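Local atomic coordinates of L-threonine 3-dehydrogenase (Clostridioides difficile, PDB entry 7OL1), a protein that probably catalyses the NAD(P)-dependent oxidation of L-threonine, as a dehydrogenase of the NAD(P)-dependent epimerase/dehydratase family. Residues A[80-85]-A[127-132]; A[118-123]-A[175-180]. All coordinates share one frame; numbering follows the deposited sequence.

Interaction 1 of 2, residues A[80-85]-A[127-132]; sequences RFFEIA and KELDCK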
ATOM      1  N   ARG A  80     -17.179 -14.887  11.758  1.00 45.99           N
ATOM      2  CA  ARG A  80     -16.715 -15.742  12.890  1.00 52.03           C
ATOM      3  C   ARG A  80     -15.744 -14.911  13.742  1.00 55.75           C
ATOM      4  O   ARG A  80     -15.817 -15.004  14.987  1.00 57.60           O
ATOM      5  CB  ARG A  80     -16.138 -17.075  12.411  1.00 45.35           C
ATOM      6  CG  ARG A  80     -15.299 -17.782  13.461  1.00 55.55           C
ATOM      7  CD  ARG A  80     -15.825 -19.028  14.164  1.00 55.51           C
ATOM      8  NE  ARG A  80     -16.964 -18.688  14.980  1.00 51.86           N
ATOM      9  CZ  ARG A  80     -17.253 -19.165  16.199  1.00 49.89           C
ATOM     10  NH1 ARG A  80     -16.471 -20.016  16.851  1.00 41.62           N
ATOM     11  NH2 ARG A  80     -18.363 -18.736  16.769  1.00 50.71           N
ATOM     12  N   PHE A  81     -14.902 -14.096  13.101  1.00 51.99           N
ATOM     13  CA  PHE A  81     -13.942 -13.189  13.778  1.00 48.97           C
ATOM     14  C   PHE A  81     -14.742 -12.338  14.754  1.00 43.36           C
ATOM     15  O   PHE A  81     -14.387 -12.279  15.964  1.00 39.08           O
ATOM     16  CB  PHE A  81     -13.214 -12.336  12.735  1.00 55.28           C
ATOM     17  CG  PHE A  81     -11.937 -11.638  13.138  1.00 55.24           C
ATOM     18  CD1 PHE A  81     -11.672 -11.281  14.449  1.00 53.29           C
ATOM     19  CD2 PHE A  81     -11.024 -11.268  12.160  1.00 56.37           C
ATOM     20  CE1 PHE A  81     -10.498 -10.631  14.775  1.00 49.43           C
ATOM     21  CE2 PHE A  81      -9.862 -10.604  12.489  1.00 48.13           C
ATOM     22  CZ  PHE A  81      -9.605 -10.294  13.796  1.00 49.63           C
ATOM     23  N   PHE A  82     -15.825 -11.737  14.261  1.00 42.43           N
ATOM     24  CA  PHE A  82     -16.714 -10.863  15.077  1.00 49.66           C
ATOM     25  C   PHE A  82     -17.341 -11.677  16.214  1.00 54.32           C
ATOM     26  O   PHE A  82     -17.448 -11.169  17.340  1.00 55.48           O
ATOM     27  CB  PHE A  82     -17.805 -10.271  14.193  1.00 52.42           C
ATOM     28  CG  PHE A  82     -18.812  -9.401  14.895  1.00 61.10           C
ATOM     29  CD1 PHE A  82     -18.454  -8.167  15.405  1.00 68.83           C
ATOM     30  CD2 PHE A  82     -20.148  -9.775  14.962  1.00 66.96           C
ATOM     31  CE1 PHE A  82     -19.401  -7.346  16.011  1.00 74.06           C
ATOM     32  CE2 PHE A  82     -21.089  -8.952  15.558  1.00 66.41           C
ATOM     33  CZ  PHE A  82     -20.712  -7.743  16.097  1.00 67.53           C
ATOM     34  N   GLU A  83     -17.753 -12.916  15.925  1.00 50.94           N
ATOM     35  CA  GLU A  83     -18.385 -13.778  16.941  1.00 49.58           C
ATOM     36  C   GLU A  83     -17.429 -13.884  18.127  1.00 49.66           C
ATOM     37  O   GLU A  83     -17.899 -13.758  19.298  1.00 63.06           O
ATOM     38  CB  GLU A  83     -18.784 -15.135  16.347  1.00 54.17           C
ATOM     39  CG  GLU A  83     -20.015 -15.044  15.462  1.00 56.37           C
ATOM     40  CD  GLU A  83     -20.626 -16.331  14.938  1.00 55.75           C
ATOM     41  OE1 GLU A  83     -19.934 -17.383  14.880  1.00 52.28           O
ATOM     42  OE2 GLU A  83     -21.817 -16.263  14.587  1.00 56.94           O
ATOM     43  N   ILE A  84     -16.147 -14.140  17.857  1.00 51.48           N
ATOM     44  CA  ILE A  84     -15.157 -14.423  18.937  1.00 55.03           C
ATOM     45  C   ILE A  84     -14.793 -13.128  19.661  1.00 55.62           C
ATOM     46  O   ILE A  84     -14.649 -13.175  20.878  1.00 61.78           O
ATOM     47  CB  ILE A  84     -13.956 -15.198  18.402  1.00 56.57           C
ATOM     48  CG1 ILE A  84     -14.406 -16.625  18.097  1.00 67.11           C
ATOM     49  CG2 ILE A  84     -12.795 -15.182  19.382  1.00 54.26           C
ATOM     50  CD1 ILE A  84     -13.779 -17.174  16.861  1.00 85.61           C
ATOM     51  N   ALA A  85     -14.768 -11.994  18.977  1.00 53.78           N
ATOM     52  CA  ALA A  85     -14.613 -10.690  19.655  1.00 57.42           C
ATOM     53  C   ALA A  85     -15.748 -10.504  20.661  1.00 55.28           C
ATOM     54  O   ALA A  85     -15.429 -10.157  21.804  1.00 59.28           O
ATOM     55  CB  ALA A  85     -14.577  -9.549  18.667  1.00 63.62           C
ATOM     56  N   LYS A 127     -13.449  -0.970  14.556  1.00 49.64           N
ATOM     57  CA  LYS A 127     -14.307   0.212  14.277  1.00 52.63           C
ATOM     58  C   LYS A 127     -15.639   0.053  15.019  1.00 57.39           C
ATOM     59  O   LYS A 127     -16.114   1.051  15.559  1.00 68.31           O
ATOM     60  CB  LYS A 127     -14.544   0.380  12.770  1.00 49.87           C
ATOM     61  CG  LYS A 127     -15.312   1.633  12.364  1.00 49.12           C
ATOM     62  CD  LYS A 127     -15.718   1.683  10.897  1.00 54.11           C
ATOM     63  CE  LYS A 127     -16.819   2.691  10.638  1.00 64.16           C
ATOM     64  NZ  LYS A 127     -17.067   2.936   9.196  1.00 69.83           N
ATOM     65  N   GLU A 128     -16.222  -1.152  15.020  1.00 64.12           N
ATOM     66  CA  GLU A 128     -17.608  -1.390  15.499  1.00 66.83           C
ATOM     67  C   GLU A 128     -17.601  -1.493  17.024  1.00 60.64           C
ATOM     68  O   GLU A 128     -18.564  -1.035  17.617  1.00 64.72           O
ATOM     69  CB  GLU A 128     -18.230  -2.640  14.873  1.00 77.15           C
ATOM     70  CG  GLU A 128     -19.752  -2.676  14.975  1.00 82.01           C
ATOM     71  CD  GLU A 128     -20.443  -3.812  14.228  1.00 96.88           C
ATOM     72  OE1 GLU A 128     -19.915  -4.286  13.175  1.00100.99           O
ATOM     73  OE2 GLU A 128     -21.517  -4.231  14.703  1.00100.31           O
ATOM     74  N   LEU A 129     -16.552  -2.049  17.620  1.00 58.10           N
ATOM     75  CA  LEU A 129     -16.489  -2.385  19.068  1.00 60.70           C
ATOM     76  C   LEU A 129     -15.656  -1.390  19.888  1.00 67.32           C
ATOM     77  O   LEU A 129     -15.568  -1.611  21.098  1.00 68.92           O
ATOM     78  CB  LEU A 129     -15.850  -3.767  19.208  1.00 63.22           C
ATOM     79  CG  LEU A 129     -16.604  -4.917  18.545  1.00 73.63           C
ATOM     80  CD1 LEU A 129     -16.149  -6.243  19.143  1.00 73.63           C
ATOM     81  CD2 LEU A 129     -18.115  -4.738  18.668  1.00 68.29           C
ATOM     82  N   ASP A 130     -14.998  -0.398  19.283  1.00 68.46           N
ATOM     83  CA  ASP A 130     -14.050   0.486  20.013  1.00 74.87           C
ATOM     84  C   ASP A 130     -12.904  -0.335  20.611  1.00 63.78           C
ATOM     85  O   ASP A 130     -12.548  -0.125  21.778  1.00 65.52           O
ATOM     86  CB  ASP A 130     -14.756   1.274  21.119  1.00 86.71           C
ATOM     87  CG  ASP A 130     -14.748   2.755  20.834  1.00100.48           C
ATOM     88  OD1 ASP A 130     -15.617   3.198  20.043  1.00109.87           O
ATOM     89  OD2 ASP A 130     -13.843   3.435  21.363  1.00114.08           O
ATOM     90  N   CYS A 131     -12.326  -1.234  19.838  1.00 63.86           N
ATOM     91  CA  CYS A 131     -11.135  -1.996  20.274  1.00 64.47           C
ATOM     92  C   CYS A 131      -9.881  -1.204  19.976  1.00 59.15           C
ATOM     93  O   CYS A 131      -9.889  -0.370  19.040  1.00 59.60           O
ATOM     94  CB  CYS A 131     -10.962  -3.312  19.540  1.00 67.96           C
ATOM     95  SG  CYS A 131     -12.202  -4.498  20.072  1.00 81.93           S
ATOM     96  N   LYS A 132      -8.888  -1.494  20.797  1.00 53.60           N
ATOM     97  CA  LYS A 132      -7.459  -1.297  20.541  1.00 59.94           C
ATOM     98  C   LYS A 132      -7.095  -2.341  19.497  1.00 59.01           C
ATOM     99  O   LYS A 132      -7.490  -3.503  19.670  1.00 61.18           O
ATOM    100  CB  LYS A 132      -6.689  -1.434  21.858  1.00 66.33           C
ATOM    101  CG  LYS A 132      -7.053  -0.374  22.893  1.00 77.06           C
ATOM    102  CD  LYS A 132      -6.121  -0.344  24.079  1.00 87.59           C
ATOM    103  CE  LYS A 132      -6.722  -0.994  25.305  1.00 96.22           C
ATOM    104  NZ  LYS A 132      -7.675  -0.084  25.983  1.00107.71           N
TER

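Interaction 2 of 2, residues A[118-123]-A[175-180]; sequences GLINGL and DYYHSK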
ATOM      1  N   GLY A 118      -7.834 -10.544   6.112  1.00 41.70           N
ATOM      2  CA  GLY A 118      -7.767 -10.743   7.577  1.00 45.00           C
ATOM      3  C   GLY A 118      -7.754  -9.391   8.278  1.00 50.66           C
ATOM      4  O   GLY A 118      -8.573  -9.179   9.178  1.00 47.31           O
ATOM      5  N   LEU A 119      -6.900  -8.477   7.800  1.00 54.02           N
ATOM      6  CA  LEU A 119      -6.639  -7.164   8.429  1.00 49.34           C
ATOM      7  C   LEU A 119      -7.893  -6.310   8.315  1.00 49.34           C
ATOM      8  O   LEU A 119      -8.370  -5.794   9.353  1.00 52.93           O
ATOM      9  CB  LEU A 119      -5.460  -6.491   7.729  1.00 51.83           C
ATOM     10  CG  LEU A 119      -5.116  -5.089   8.227  1.00 53.56           C
ATOM     11  CD1 LEU A 119      -4.961  -5.090   9.732  1.00 55.52           C
ATOM     12  CD2 LEU A 119      -3.842  -4.564   7.574  1.00 57.76           C
ATOM     13  N   ILE A 120      -8.407  -6.134   7.105  1.00 44.46           N
ATOM     14  CA  ILE A 120      -9.596  -5.249   6.904  1.00 49.67           C
ATOM     15  C   ILE A 120     -10.758  -5.777   7.752  1.00 46.24           C
ATOM     16  O   ILE A 120     -11.553  -4.977   8.234  1.00 46.23           O
ATOM     17  CB  ILE A 120      -9.948  -5.097   5.410  1.00 58.44           C
ATOM     18  CG1 ILE A 120     -11.064  -4.086   5.188  1.00 59.33           C
ATOM     19  CG2 ILE A 120     -10.281  -6.417   4.759  1.00 68.03           C
ATOM     20  CD1 ILE A 120     -10.604  -2.953   4.314  1.00 68.37           C
ATOM     21  N   ASN A 121     -10.828  -7.085   7.984  1.00 46.40           N
ATOM     22  CA  ASN A 121     -11.932  -7.679   8.767  1.00 44.87           C
ATOM     23  C   ASN A 121     -11.751  -7.190  10.199  1.00 47.69           C
ATOM     24  O   ASN A 121     -12.692  -6.618  10.784  1.00 54.94           O
ATOM     25  CB  ASN A 121     -11.957  -9.206   8.628  1.00 46.80           C
ATOM     26  CG  ASN A 121     -12.544  -9.725   7.320  1.00 46.26           C
ATOM     27  OD1 ASN A 121     -13.193  -9.000   6.541  1.00 42.02           O
ATOM     28  ND2 ASN A 121     -12.297 -11.003   7.068  1.00 44.25           N
ATOM     29  N   GLY A 122     -10.561  -7.407  10.744  1.00 52.10           N
ATOM     30  CA  GLY A 122     -10.210  -6.959  12.104  1.00 49.42           C
ATOM     31  C   GLY A 122     -10.428  -5.463  12.287  1.00 50.02           C
ATOM     32  O   GLY A 122     -10.799  -5.053  13.398  1.00 52.36           O
ATOM     33  N   LEU A 123     -10.181  -4.652  11.262  1.00 47.50           N
ATOM     34  CA  LEU A 123     -10.266  -3.184  11.426  1.00 53.45           C
ATOM     35  C   LEU A 123     -11.745  -2.838  11.539  1.00 51.09           C
ATOM     36  O   LEU A 123     -12.106  -2.016  12.398  1.00 49.54           O
ATOM     37  CB  LEU A 123      -9.571  -2.458  10.267  1.00 56.28           C
ATOM     38  CG  LEU A 123      -8.043  -2.443  10.339  1.00 58.56           C
ATOM     39  CD1 LEU A 123      -7.436  -1.990   9.029  1.00 57.18           C
ATOM     40  CD2 LEU A 123      -7.554  -1.545  11.470  1.00 61.70           C
ATOM     41  N   ASP A 175      -3.573   3.264   9.401  1.00 51.56           N
ATOM     42  CA  ASP A 175      -3.560   4.732   9.679  1.00 54.92           C
ATOM     43  C   ASP A 175      -4.886   5.331   9.188  1.00 53.56           C
ATOM     44  O   ASP A 175      -5.417   6.213   9.892  1.00 52.17           O
ATOM     45  CB  ASP A 175      -2.315   5.465   9.158  1.00 51.41           C
ATOM     46  CG  ASP A 175      -1.060   5.289  10.020  1.00 59.02           C
ATOM     47  OD1 ASP A 175      -1.111   4.591  11.070  1.00 53.06           O
ATOM     48  OD2 ASP A 175      -0.012   5.825   9.622  1.00 61.99           O
ATOM     49  N   TYR A 176      -5.445   4.855   8.069  1.00 53.05           N
ATOM     50  CA  TYR A 176      -6.740   5.379   7.543  1.00 50.68           C
ATOM     51  C   TYR A 176      -7.852   5.149   8.580  1.00 53.54           C
ATOM     52  O   TYR A 176      -8.691   6.058   8.725  1.00 53.03           O
ATOM     53  CB  TYR A 176      -7.144   4.776   6.199  1.00 47.03           C
ATOM     54  CG  TYR A 176      -8.510   5.196   5.699  1.00 53.65           C
ATOM     55  CD1 TYR A 176      -8.670   6.396   5.020  1.00 54.01           C
ATOM     56  CD2 TYR A 176      -9.635   4.388   5.843  1.00 52.75           C
ATOM     57  CE1 TYR A 176      -9.907   6.808   4.542  1.00 57.34           C
ATOM     58  CE2 TYR A 176     -10.887   4.790   5.378  1.00 58.21           C
ATOM     59  CZ  TYR A 176     -11.032   6.015   4.724  1.00 66.78           C
ATOM     60  OH  TYR A 176     -12.246   6.481   4.240  1.00 73.31           O
ATOM     61  N   TYR A 177      -7.871   4.005   9.271  1.00 50.07           N
ATOM     62  CA  TYR A 177      -8.984   3.656  10.191  1.00 53.00           C
ATOM     63  C   TYR A 177      -8.894   4.616  11.381  1.00 54.89           C
ATOM     64  O   TYR A 177      -9.963   5.058  11.891  1.00 53.69           O
ATOM     65  CB  TYR A 177      -9.023   2.143  10.487  1.00 58.75           C
ATOM     66  CG  TYR A 177      -9.906   1.384   9.520  1.00 64.51           C
ATOM     67  CD1 TYR A 177      -9.465   1.028   8.253  1.00 62.66           C
ATOM     68  CD2 TYR A 177     -11.228   1.115   9.831  1.00 66.11           C
ATOM     69  CE1 TYR A 177     -10.297   0.398   7.343  1.00 65.70           C
ATOM     70  CE2 TYR A 177     -12.069   0.471   8.941  1.00 65.73           C
ATOM     71  CZ  TYR A 177     -11.604   0.111   7.692  1.00 67.62           C
ATOM     72  OH  TYR A 177     -12.447  -0.516   6.831  1.00 60.41           O
ATOM     73  N   HIS A 178      -7.675   5.023  11.756  1.00 56.60           N
ATOM     74  CA  HIS A 178      -7.472   6.048  12.819  1.00 54.31           C
ATOM     75  C   HIS A 178      -7.857   7.446  12.313  1.00 49.46           C
ATOM     76  O   HIS A 178      -8.658   8.135  12.972  1.00 55.88           O
ATOM     77  CB  HIS A 178      -6.045   6.058  13.342  1.00 56.12           C
ATOM     78  CG  HIS A 178      -5.866   7.138  14.348  1.00 64.78           C
ATOM     79  ND1 HIS A 178      -6.439   7.049  15.613  1.00 64.86           N
ATOM     80  CD2 HIS A 178      -5.260   8.346  14.265  1.00 57.23           C
ATOM     81  CE1 HIS A 178      -6.173   8.153  16.275  1.00 64.50           C
ATOM     82  NE2 HIS A 178      -5.468   8.964  15.462  1.00 58.69           N
ATOM     83  N   SER A 179      -7.322   7.876  11.178  1.00 48.98           N
ATOM     84  CA  SER A 179      -7.492   9.273  10.705  1.00 49.61           C
ATOM     85  C   SER A 179      -8.967   9.534  10.403  1.00 51.84           C
ATOM     86  O   SER A 179      -9.409  10.660  10.551  1.00 66.88           O
ATOM     87  CB  SER A 179      -6.555   9.607   9.547  1.00 51.30           C
ATOM     88  OG  SER A 179      -6.969   9.079   8.293  1.00 53.32           O
ATOM     89  N   LYS A 180      -9.710   8.510  10.013  1.00 55.74           N
ATOM     90  CA  LYS A 180     -11.038   8.687   9.392  1.00 51.88           C
ATOM     91  C   LYS A 180     -12.110   8.289  10.398  1.00 52.92           C
ATOM     92  O   LYS A 180     -13.128   8.960  10.363  1.00 54.18           O
ATOM     93  CB  LYS A 180     -11.159   7.852   8.113  1.00 54.53           C
ATOM     94  CG  LYS A 180     -12.545   7.844   7.477  1.00 57.19           C
ATOM     95  CD  LYS A 180     -12.825   9.051   6.605  1.00 61.88           C
ATOM     96  CE  LYS A 180     -14.231   9.089   6.042  1.00 71.85           C
ATOM     97  NZ  LYS A 180     -14.301   9.935   4.826  1.00 83.55           N
TER

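Interaction 1 of 2, residues A[80-85]-A[127-132]
L129 meets 80-85 with both of its methyl groups: CD1 rests on A85 CB at 3.7 Å, while CD2 approaches F82 CE1 at 3.9 Å. The contact joins helix 78-87 to the C-terminal end of helix 108-129 in the Rossmann-type domain, where helices following parallel strands pack beside one another on the sheet. Leucine suits this place because its fork can serve two apolar partners at once; alanine, with a single methyl, lets the helices come close, and the CA atoms of A85 and L129 are 8.5 Å apart. F82 bridges a wider gap. Its CG is anti to the backbone N (chi1 178°), which carries the ring across to the other helix although its first bond does not aim there. E128 reaches the same ring with its extended chain, and its OE2 lies 3.9 Å from F82 CZ. The two side chains cross at about a right angle, with the carboxylate and ring planes 30° apart; this is packing at the solvent side of the contact, where an acid can still be solvated.

Further out, F81 and I84 pack on L26 of strand 25-28, and I125, one turn before L129, touches F81 and A85. Past L129 the helix gives way at D130, whose positive phi of 60° turns the chain toward strand 132-138; there K132 joins D91 and I93 through backbone hydrogen bonds. On helix 78-87, away from this contact, R80 grips E83 side-on within one helical turn: NE and NH2 both donate to OE1, the NH2 bond measuring 2.8 Å.

Interaction 2 of 2, residues A[118-123]-A[175-180]
Y177 lays one face of its ring against L123, and this is the tight part of the contact. L123 CB sits almost exactly over the ring centre, 3.8 Å from the centroid and 6° off the normal, a CH-pi contact. With CG anti to the carbonyl carbon and beside the backbone N (chi1 -77°), the leucine's branch leaves the centre of the face to CB, and CD1 hangs past the rim, 3.7 Å from Y177 CD1. An aromatic suits this place because its flat face admits the CB, here where the CA atoms of L123 and Y177 are only 7.1 Å apart. At the far end of the ring I120 gives a lighter touch, with CD1 4.0 Å from Y177 OH. The hydroxyl of this buried tyrosine has its polar partner in E124 OE1, by a hydrogen bond that probably helps to hold the ring in place.

Helices 108-129 and 162-181 follow successive parallel strands of the Rossmann-type sheet, and L123 also packs on F133 and T185 of strands 132-138 and 184-194. As in other extended short-chain dehydrogenases, this helix pair also faces the dimer partner: L109 of the second subunit packs on I120 and Y177, and D175 OD2 forms a salt bridge with R158 NH2 of that subunit.

The other side of 175-180 is looser. S179 and K180 are exposed and do not touch 118-123; S179 packs on N160 of the second subunit, and K180 NZ makes a long, weak ion pair with E105 of that subunit. Within their own helix, K180 CB covers the rim of one face of the Y176 ring, 3.8 Å above its plane.

Overall arrangement
Helix 108-129 is common to both contacts: interaction 2 uses its middle and interaction 1 its C-terminal end, with centres about 12 Å apart. It lies between helix 78-87 and helix 162-181, so the two contacts tie three helices into one layer on the parallel strands of the Rossmann-type sheet. Along the chain the segments alternate, 80-85, 118-123, 127-132, 175-180, in keeping with consecutive strand-helix-strand units. The contacts also meet directly, F81 CE2 packing 3.7 Å from G122 CA, where a glycine lets a large ring come close to the helix backbone. Only interaction 2 touches the second subunit, so of the two it is the one next to the dimer partner.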